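Local coordinates for protein putative xanthine dehydrogenase YAGS fad-binding subunit (Escherichia coli, PDB 5G5G) that binds a molybdenum pterin cytosine dinucleotide cofactor and, as a subunit of a periplasmic aldehyde oxidase, probably oxidises aldehydes to carboxylic acids, at residues 426-431 with 595-600; 36-41 with 192-197; 323-328 with 386-391. All coordinates share one frame; numbering follows the deposited sequence.

Contact 1: residues 426-431 with 595-600; sequences DGEWLV and VHSATG
L430 and V595 form the hydrogen-bonded pair of an antiparallel beta ladder. It joins the start of strand 429-441 to the end of strand 584-596. L430 N donates to V595 O at 2.8 Å, and V595 N returns a bond to L430 O at 2.7 Å. The next pair, W429 with H596, is non-hydrogen-bonded. Segment 426-431 enters the ladder from a type II' turn, D426 to W429. Past the ladder, E428 O is gripped by two donors, S597 N at 3.0 Å and S597 OG at 2.9 Å. The aromatic contact lies on the W429-H596 face. CG of H596 is anti to its backbone N (chi1 -161°), which sets the imidazole edge against the indole face. This T-shaped pair has planes at 80°, and H596 CB adds a CH-pi contact over the six-membered ring. A598 N donates to H596 ND1 at 3.1 Å, which helps fix the ring's rotation. E428 CD lies 3.3 Å from H596 CE1, with the carboxylate and ring planes 62° apart. With an alanine in place of H596, A598 N is likely to lose this acceptor and a gap to open between W429 and E428. E428 OE2 bonds to a polar side chain of another protein chain. One water joins E428 OE2 to S597 OG. A second donates to E428 OE1 at 2.6 Å and lies 2.9 Å from H596 NE2.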
loop_
_atom_site.group_PDB
_atom_site.type_symbol
_atom_site.label_atom_id
_atom_site.label_comp_id
_atom_site.label_asym_id
_atom_site.label_seq_id
_atom_site.Cartn_x
_atom_site.Cartn_y
_atom_site.Cartn_z
ATOM N N ASP C 426 7.546 14.411 -25.881
ATOM C CA ASP C 426 6.134 14.392 -26.170
ATOM C C ASP C 426 5.570 15.586 -25.420
ATOM O O ASP C 426 5.307 15.493 -24.234
ATOM C CB ASP C 426 5.513 13.089 -25.713
ATOM C CG ASP C 426 4.008 13.080 -25.860
ATOM O OD1 ASP C 426 3.456 13.981 -26.527
ATOM O OD2 ASP C 426 3.378 12.165 -25.309
ATOM N N GLY C 427 5.426 16.721 -26.124
ATOM C CA GLY C 427 5.057 17.957 -25.457
ATOM C C GLY C 427 6.148 18.347 -24.460
ATOM O O GLY C 427 7.338 18.363 -24.817
ATOM N N GLU C 428 5.755 18.589 -23.212
ATOM C CA GLU C 428 6.726 18.997 -22.191
ATOM C C GLU C 428 7.426 17.757 -21.558
ATOM O O GLU C 428 8.312 17.934 -20.747
ATOM C CB GLU C 428 6.063 19.861 -21.082
ATOM C CG GLU C 428 6.835 21.156 -20.786
ATOM C CD GLU C 428 6.191 22.133 -19.763
ATOM O OE1 GLU C 428 4.986 22.021 -19.435
ATOM O OE2 GLU C 428 6.914 23.038 -19.283
ATOM N N TRP C 429 7.045 16.540 -21.947
ATOM C CA TRP C 429 7.589 15.308 -21.354
ATOM C C TRP C 429 8.804 14.805 -22.156
ATOM O O TRP C 429 8.741 14.741 -23.399
ATOM C CB TRP C 429 6.532 14.212 -21.339
ATOM C CG TRP C 429 5.372 14.610 -20.496
ATOM C CD1 TRP C 429 4.245 15.325 -20.896
ATOM C CD2 TRP C 429 5.246 14.411 -19.097
ATOM N NE1 TRP C 429 3.411 15.530 -19.819
ATOM C CE2 TRP C 429 4.000 14.987 -18.701
ATOM C CE3 TRP C 429 6.046 13.786 -18.139
ATOM C CZ2 TRP C 429 3.562 14.984 -17.367
ATOM C CZ3 TRP C 429 5.617 13.782 -16.831
ATOM C CH2 TRP C 429 4.374 14.358 -16.450
ATOM N N LEU C 430 9.897 14.492 -21.450
ATOM C CA LEU C 430 11.013 13.714 -22.011
ATOM C C LEU C 430 10.621 12.257 -21.920
ATOM O O LEU C 430 10.214 11.785 -20.846
ATOM C CB LEU C 430 12.303 13.944 -21.233
ATOM C CG LEU C 430 12.893 15.344 -21.339
ATOM C CD1 LEU C 430 13.705 15.731 -20.100
ATOM C CD2 LEU C 430 13.733 15.446 -22.599
ATOM N N VAL C 431 10.692 11.550 -23.043
ATOM C CA VAL C 431 10.334 10.131 -23.098
ATOM C C VAL C 431 11.561 9.254 -23.174
ATOM O O VAL C 431 12.538 9.566 -23.906
ATOM C CB VAL C 431 9.465 9.854 -24.314
ATOM C CG1 VAL C 431 9.103 8.398 -24.385
ATOM C CG2 VAL C 431 8.192 10.728 -24.231
ATOM N N VAL C 595 9.365 12.000 -18.283
ATOM C CA VAL C 595 9.925 12.823 -17.207
ATOM C C VAL C 595 9.590 14.264 -17.577
ATOM O O VAL C 595 9.922 14.739 -18.676
ATOM C CB VAL C 595 11.436 12.634 -17.013
ATOM C CG1 VAL C 595 11.973 13.590 -15.926
ATOM C CG2 VAL C 595 11.770 11.167 -16.664
ATOM N N HIS C 596 8.913 14.947 -16.676
ATOM C CA HIS C 596 8.527 16.315 -16.996
ATOM C C HIS C 596 9.762 17.208 -17.112
ATOM O O HIS C 596 10.599 17.295 -16.187
ATOM C CB HIS C 596 7.502 16.867 -15.991
ATOM C CG HIS C 596 6.756 18.046 -16.517
ATOM N ND1 HIS C 596 7.311 19.291 -16.584
ATOM C CD2 HIS C 596 5.505 18.163 -17.018
ATOM C CE1 HIS C 596 6.454 20.137 -17.123
ATOM N NE2 HIS C 596 5.338 19.475 -17.384
ATOM N N SER C 597 9.913 17.861 -18.254
ATOM C CA SER C 597 11.153 18.596 -18.533
ATOM C C SER C 597 11.342 19.775 -17.603
ATOM O O SER C 597 12.477 20.234 -17.427
ATOM C CB SER C 597 11.267 19.044 -19.977
ATOM O OG SER C 597 10.276 20.012 -20.283
ATOM N N ALA C 598 10.242 20.315 -17.086
ATOM C CA ALA C 598 10.317 21.365 -16.080
ATOM C C ALA C 598 10.460 20.888 -14.653
ATOM O O ALA C 598 11.413 21.310 -14.005
ATOM C CB ALA C 598 9.152 22.359 -16.177
ATOM N N THR C 599 9.534 20.040 -14.181
ATOM C CA THR C 599 9.375 19.744 -12.758
ATOM C C THR C 599 10.132 18.493 -12.343
ATOM O O THR C 599 10.301 18.274 -11.152
ATOM C CB THR C 599 7.904 19.481 -12.377
ATOM O OG1 THR C 599 7.415 18.321 -13.104
ATOM C CG2 THR C 599 7.094 20.728 -12.649
ATOM N N GLY C 600 10.521 17.658 -13.309
ATOM C CA GLY C 600 11.158 16.375 -12.986
ATOM C C GLY C 600 10.271 15.235 -12.547
ATOM O O GLY C 600 10.767 14.145 -12.197
HETATM O O HOH W 1 9.624 22.634 -19.923
HETATM O O HOH W 2 3.153 20.175 -19.238
#

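Contact 2: residues 36-41 with 192-197; sequences RYAYEW and PHASMA
A38 meets A194 and M196 where the loop 36-41 lies against strand 194-200. A38 CB points at the strand and ends 3.2 Å from A194 O. Its methyl also faces the methyl of A194, with the two CB atoms 4.3 Å apart. A194 CB has a second neighbour, Y39 CD1, at 4.2 Å. The Y39 ring meets it obliquely. M196 makes the other half of the contact. A chi1 near 180° (-179°) swings its CG away from the backbone N, and a bend at chi3 (79°) brings the terminal methyl to the backbone and CB of W41, while the indole leads away. There M196 CE lies 3.6 Å from W41 O and 3.8 Å from W41 CB. Contact between the segments is apolar packing and methyl groups against carbonyl oxygens. The loop is held in shape from within. E40 N bonds to Y37 O, and Y37 N donates almost straight to E40 OE1 at 3.0 Å, meeting it from above the carboxylate plane. Outside the two segments, E40 forms salt bridges to basic side chains of another protein chain. The contact joins the a/b hammerhead region to the first molybdopterin cofactor-binding region. Strand alternation places A194 and M196 toward the loop, while S195 faces helix 250-262 and bonds to D251. Strand 194-200 itself runs between strands 203-208 and 266-269, and K267 of the latter makes a cation-pi contact with Y39.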
loop_
_atom_site.group_PDB
_atom_site.type_symbol
_atom_site.label_atom_id
_atom_site.label_comp_id
_atom_site.label_asym_id
_atom_site.label_seq_id
_atom_site.Cartn_x
_atom_site.Cartn_y
_atom_site.Cartn_z
ATOM N N ARG C 36 -14.955 -13.426 4.837
ATOM C CA ARG C 36 -14.559 -12.934 6.180
ATOM C C ARG C 36 -13.065 -12.926 6.367
ATOM O O ARG C 36 -12.390 -13.958 6.250
ATOM C CB ARG C 36 -15.169 -13.765 7.290
ATOM C CG ARG C 36 -16.681 -13.906 7.313
ATOM C CD ARG C 36 -17.420 -12.630 7.416
ATOM N NE ARG C 36 -18.859 -12.959 7.469
ATOM C CZ ARG C 36 -19.541 -13.297 8.561
ATOM N NH1 ARG C 36 -19.010 -13.154 9.778
ATOM N NH2 ARG C 36 -20.829 -13.698 8.440
ATOM N N TYR C 37 -12.588 -11.784 6.813
ATOM C CA TYR C 37 -11.215 -11.587 7.282
ATOM C C TYR C 37 -11.197 -11.658 8.820
ATOM O O TYR C 37 -12.233 -11.689 9.467
ATOM C CB TYR C 37 -10.705 -10.242 6.713
ATOM C CG TYR C 37 -10.672 -10.217 5.174
ATOM C CD1 TYR C 37 -11.802 -9.892 4.450
ATOM C CD2 TYR C 37 -9.505 -10.518 4.473
ATOM C CE1 TYR C 37 -11.842 -9.923 3.079
ATOM C CE2 TYR C 37 -9.506 -10.549 3.082
ATOM C CZ TYR C 37 -10.658 -10.218 2.392
ATOM O OH TYR C 37 -10.732 -10.242 0.993
ATOM N N ALA C 38 -9.991 -11.729 9.382
ATOM C CA ALA C 38 -9.733 -12.059 10.790
ATOM C C ALA C 38 -10.557 -11.272 11.803
ATOM O O ALA C 38 -10.962 -11.827 12.778
ATOM C CB ALA C 38 -8.270 -11.897 11.097
ATOM N N TYR C 39 -10.845 -10.011 11.529
ATOM C CA TYR C 39 -11.544 -9.174 12.520
ATOM C C TYR C 39 -13.065 -9.205 12.315
ATOM O O TYR C 39 -13.778 -8.412 12.934
ATOM C CB TYR C 39 -11.091 -7.749 12.359
ATOM C CG TYR C 39 -11.143 -6.825 13.576
ATOM C CD1 TYR C 39 -10.174 -6.925 14.595
ATOM C CD2 TYR C 39 -12.092 -5.780 13.633
ATOM C CE1 TYR C 39 -10.185 -6.013 15.682
ATOM C CE2 TYR C 39 -12.109 -4.910 14.707
ATOM C CZ TYR C 39 -11.153 -5.009 15.692
ATOM O OH TYR C 39 -11.109 -4.103 16.755
ATOM N N GLU C 40 -13.545 -10.111 11.471
ATOM C CA GLU C 40 -14.945 -10.090 10.998
ATOM C C GLU C 40 -15.771 -11.329 11.345
ATOM O O GLU C 40 -16.844 -11.528 10.784
ATOM C CB GLU C 40 -14.909 -9.872 9.476
ATOM C CG GLU C 40 -14.207 -8.564 9.120
ATOM C CD GLU C 40 -13.911 -8.403 7.630
ATOM O OE1 GLU C 40 -14.245 -9.317 6.844
ATOM O OE2 GLU C 40 -13.395 -7.348 7.260
ATOM N N TRP C 41 -15.251 -12.199 12.204
ATOM C CA TRP C 41 -15.893 -13.465 12.550
ATOM C C TRP C 41 -16.881 -13.309 13.743
ATOM O O TRP C 41 -16.748 -13.970 14.777
ATOM C CB TRP C 41 -14.824 -14.495 12.912
ATOM C CG TRP C 41 -13.909 -14.867 11.744
ATOM C CD1 TRP C 41 -12.606 -14.513 11.587
ATOM C CD2 TRP C 41 -14.240 -15.678 10.606
ATOM N NE1 TRP C 41 -12.099 -15.048 10.423
ATOM C CE2 TRP C 41 -13.066 -15.792 9.823
ATOM C CE3 TRP C 41 -15.393 -16.381 10.209
ATOM C CZ2 TRP C 41 -13.025 -16.527 8.643
ATOM C CZ3 TRP C 41 -15.369 -17.096 9.024
ATOM C CH2 TRP C 41 -14.177 -17.171 8.257
ATOM N N PRO C 192 -4.896 -4.548 7.765
ATOM C CA PRO C 192 -4.013 -4.472 8.902
ATOM C C PRO C 192 -3.926 -5.841 9.536
ATOM O O PRO C 192 -4.941 -6.581 9.578
ATOM C CB PRO C 192 -4.769 -3.476 9.855
ATOM C CG PRO C 192 -5.554 -2.588 8.949
ATOM C CD PRO C 192 -6.005 -3.581 7.874
ATOM N N HIS C 193 -2.788 -6.138 10.131
ATOM C CA HIS C 193 -2.643 -7.380 10.857
ATOM C C HIS C 193 -3.733 -7.433 11.942
ATOM O O HIS C 193 -3.966 -6.467 12.659
ATOM C CB HIS C 193 -1.287 -7.466 11.547
ATOM C CG HIS C 193 -0.128 -7.581 10.623
ATOM N ND1 HIS C 193 0.274 -6.570 9.785
ATOM C CD2 HIS C 193 0.719 -8.609 10.395
ATOM C CE1 HIS C 193 1.323 -6.967 9.094
ATOM N NE2 HIS C 193 1.622 -8.196 9.452
ATOM N N ALA C 194 -4.404 -8.578 12.037
ATOM C CA ALA C 194 -5.429 -8.787 13.049
ATOM C C ALA C 194 -5.656 -10.235 13.407
ATOM O O ALA C 194 -5.477 -11.114 12.561
ATOM C CB ALA C 194 -6.750 -8.169 12.587
ATOM N N SER C 195 -6.123 -10.463 14.640
ATOM C CA SER C 195 -6.397 -11.812 15.131
ATOM C C SER C 195 -7.527 -11.775 16.143
ATOM O O SER C 195 -7.722 -10.765 16.860
ATOM C CB SER C 195 -5.158 -12.438 15.807
ATOM O OG SER C 195 -4.036 -12.556 14.940
ATOM N N MET C 196 -8.249 -12.865 16.234
ATOM C CA MET C 196 -9.233 -13.095 17.300
ATOM C C MET C 196 -8.935 -14.421 17.950
ATOM O O MET C 196 -8.727 -15.434 17.247
ATOM C CB MET C 196 -10.664 -13.084 16.761
ATOM C CG MET C 196 -11.685 -13.288 17.847
ATOM S SD MET C 196 -13.385 -13.057 17.326
ATOM C CE MET C 196 -13.660 -14.628 16.524
ATOM N N ALA C 197 -8.900 -14.431 19.287
ATOM C CA ALA C 197 -8.645 -15.665 20.053
ATOM C C ALA C 197 -9.830 -16.058 20.875
ATOM O O ALA C 197 -10.454 -15.201 21.492
ATOM C CB ALA C 197 -7.448 -15.502 20.935
#

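Contact 3: residues 323-328 with 386-391; sequences SELLYA and QVDPAG. Unlike the reference sequence in segment 386-391: G391 (reference Asp).
L325 sets its CG anti to its own carbonyl carbon (chi1 -71°), and this carries the CD2 methyl to D388. An extended chi1 (-179°) in D388 turns the carboxylate toward L325. L325 CD2 then lies 3.8 Å from D388 OD1. The two side chains cross obliquely, and the same methyl is 4.2 Å from P389 CD. P389 points its ring at the loop 323-328. Its CD is 3.5 Å from E324 O, and its CG is 3.9 Å from Y327 O, so ring carbons rest against two backbone carbonyls. The second segment is shaped by an Asx turn inside a type I beta turn, D388 to G391. A390 N donates to D388 OD1 at 3.0 Å, and G391 N closes the turn on D388 O. The oxygen beside the leucine methyl is thus also the Asx acceptor, while D388 OD2 forms a salt bridge with R394. This is packing between two loops, one leading into strand 331-340 and one leading to helix 401-412. R399 ties them further: it donates to the carbonyl oxygens of L325 and L326, and its own O accepts from Q386 NE2. L325 also touches F439 and N441 on strand 429-441.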
loop_
_atom_site.group_PDB
_atom_site.type_symbol
_atom_site.label_atom_id
_atom_site.label_comp_id
_atom_site.label_asym_id
_atom_site.label_seq_id
_atom_site.Cartn_x
_atom_site.Cartn_y
_atom_site.Cartn_z
ATOM N N SER C 323 23.451 -12.468 -8.624
ATOM C CA SER C 323 24.671 -12.186 -9.366
ATOM C C SER C 323 25.564 -13.416 -9.517
ATOM O O SER C 323 26.550 -13.380 -10.299
ATOM C CB SER C 323 25.434 -11.033 -8.709
ATOM O OG SER C 323 24.623 -9.883 -8.716
ATOM N N GLU C 324 25.280 -14.461 -8.741
ATOM C CA GLU C 324 25.998 -15.708 -8.833
ATOM C C GLU C 324 25.521 -16.547 -9.994
ATOM O O GLU C 324 26.226 -17.490 -10.380
ATOM C CB GLU C 324 25.869 -16.548 -7.546
ATOM C CG GLU C 324 26.443 -15.762 -6.343
ATOM C CD GLU C 324 26.141 -16.320 -4.959
ATOM O OE1 GLU C 324 25.430 -17.355 -4.835
ATOM O OE2 GLU C 324 26.593 -15.673 -3.975
ATOM N N LEU C 325 24.354 -16.254 -10.533
ATOM C CA LEU C 325 23.691 -17.153 -11.521
ATOM C C LEU C 325 23.223 -16.471 -12.799
ATOM O O LEU C 325 23.018 -17.146 -13.823
ATOM C CB LEU C 325 22.437 -17.803 -10.868
ATOM C CG LEU C 325 22.770 -18.839 -9.824
ATOM C CD1 LEU C 325 21.531 -19.232 -9.011
ATOM C CD2 LEU C 325 23.415 -20.069 -10.413
ATOM N N LEU C 326 23.005 -15.165 -12.769
ATOM C CA LEU C 326 22.324 -14.548 -13.885
ATOM C C LEU C 326 23.208 -14.406 -15.126
ATOM O O LEU C 326 22.747 -14.743 -16.194
ATOM C CB LEU C 326 21.701 -13.203 -13.489
ATOM C CG LEU C 326 20.738 -12.518 -14.498
ATOM C CD1 LEU C 326 19.669 -13.459 -15.025
ATOM C CD2 LEU C 326 20.059 -11.320 -13.842
ATOM N N TYR C 327 24.454 -13.934 -15.008
ATOM C CA TYR C 327 25.255 -13.680 -16.191
ATOM C C TYR C 327 26.524 -14.521 -16.180
ATOM O O TYR C 327 27.003 -14.893 -15.125
ATOM C CB TYR C 327 25.602 -12.209 -16.342
ATOM C CG TYR C 327 24.369 -11.357 -16.417
ATOM C CD1 TYR C 327 23.565 -11.417 -17.504
ATOM C CD2 TYR C 327 24.036 -10.500 -15.376
ATOM C CE1 TYR C 327 22.399 -10.648 -17.598
ATOM C CE2 TYR C 327 22.879 -9.686 -15.464
ATOM C CZ TYR C 327 22.072 -9.769 -16.573
ATOM O OH TYR C 327 20.912 -9.034 -16.686
ATOM N N ALA C 328 27.002 -14.879 -17.377
ATOM C CA ALA C 328 28.260 -15.549 -17.522
ATOM C C ALA C 328 29.409 -14.653 -17.019
ATOM O O ALA C 328 29.261 -13.414 -16.901
ATOM C CB ALA C 328 28.514 -15.948 -18.966
ATOM N N GLN C 386 23.778 -20.917 -19.529
ATOM C CA GLN C 386 22.879 -22.055 -19.413
ATOM C C GLN C 386 23.299 -23.056 -18.301
ATOM O O GLN C 386 22.654 -24.097 -18.110
ATOM C CB GLN C 386 22.785 -22.760 -20.781
ATOM C CG GLN C 386 22.053 -21.943 -21.822
ATOM C CD GLN C 386 20.553 -21.873 -21.564
ATOM O OE1 GLN C 386 19.912 -22.910 -21.337
ATOM N NE2 GLN C 386 19.997 -20.666 -21.533
ATOM N N VAL C 387 24.407 -22.739 -17.620
ATOM C CA VAL C 387 24.920 -23.530 -16.521
ATOM C C VAL C 387 25.220 -22.631 -15.337
ATOM O O VAL C 387 25.306 -21.417 -15.479
ATOM C CB VAL C 387 26.184 -24.307 -16.927
ATOM C CG1 VAL C 387 25.924 -25.248 -18.137
ATOM C CG2 VAL C 387 27.361 -23.352 -17.258
ATOM N N ASP C 388 25.369 -23.255 -14.177
ATOM C CA ASP C 388 25.820 -22.543 -12.948
ATOM C C ASP C 388 27.292 -22.090 -13.179
ATOM O O ASP C 388 28.172 -22.921 -13.352
ATOM C CB ASP C 388 25.719 -23.510 -11.796
ATOM C CG ASP C 388 26.130 -22.916 -10.471
ATOM O OD1 ASP C 388 26.773 -21.858 -10.429
ATOM O OD2 ASP C 388 25.772 -23.561 -9.471
ATOM N N PRO C 389 27.549 -20.774 -13.177
ATOM C CA PRO C 389 28.959 -20.353 -13.496
ATOM C C PRO C 389 29.997 -20.825 -12.510
ATOM O O PRO C 389 31.149 -20.861 -12.866
ATOM C CB PRO C 389 28.899 -18.822 -13.504
ATOM C CG PRO C 389 27.456 -18.479 -13.630
ATOM C CD PRO C 389 26.639 -19.619 -13.097
ATOM N N ALA C 390 29.583 -21.122 -11.284
ATOM C CA ALA C 390 30.478 -21.653 -10.235
ATOM C C ALA C 390 30.634 -23.164 -10.288
ATOM O O ALA C 390 31.501 -23.704 -9.601
ATOM C CB ALA C 390 29.971 -21.244 -8.844
ATOM N N GLY C 391 29.806 -23.836 -11.108
ATOM C CA GLY C 391 29.790 -25.291 -11.229
ATOM C C GLY C 391 29.217 -25.637 -12.602
ATOM O O GLY C 391 28.045 -26.022 -12.714
#

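The three contacts are separate and follow one another along the chain in the order contact 2, contact 3, contact 1. Contacts 1 and 3 approach most closely, with nearest atoms about 22 Å apart. Strand 429-441 connects them: it begins in contact 1, and farther along F439 and N441 touch L325 of contact 3. Contact 2 lies across the chain's centre from contact 3, with centres about 45 Å apart. The residues lining the molybdenum pocket belong to none of the contacts. Contact 2 has a link to it, since H193 bonds to the backbone of G244, next to the pocket residue G243. Contacts 1 and 2 also touch other protein chains, unlike contact 3.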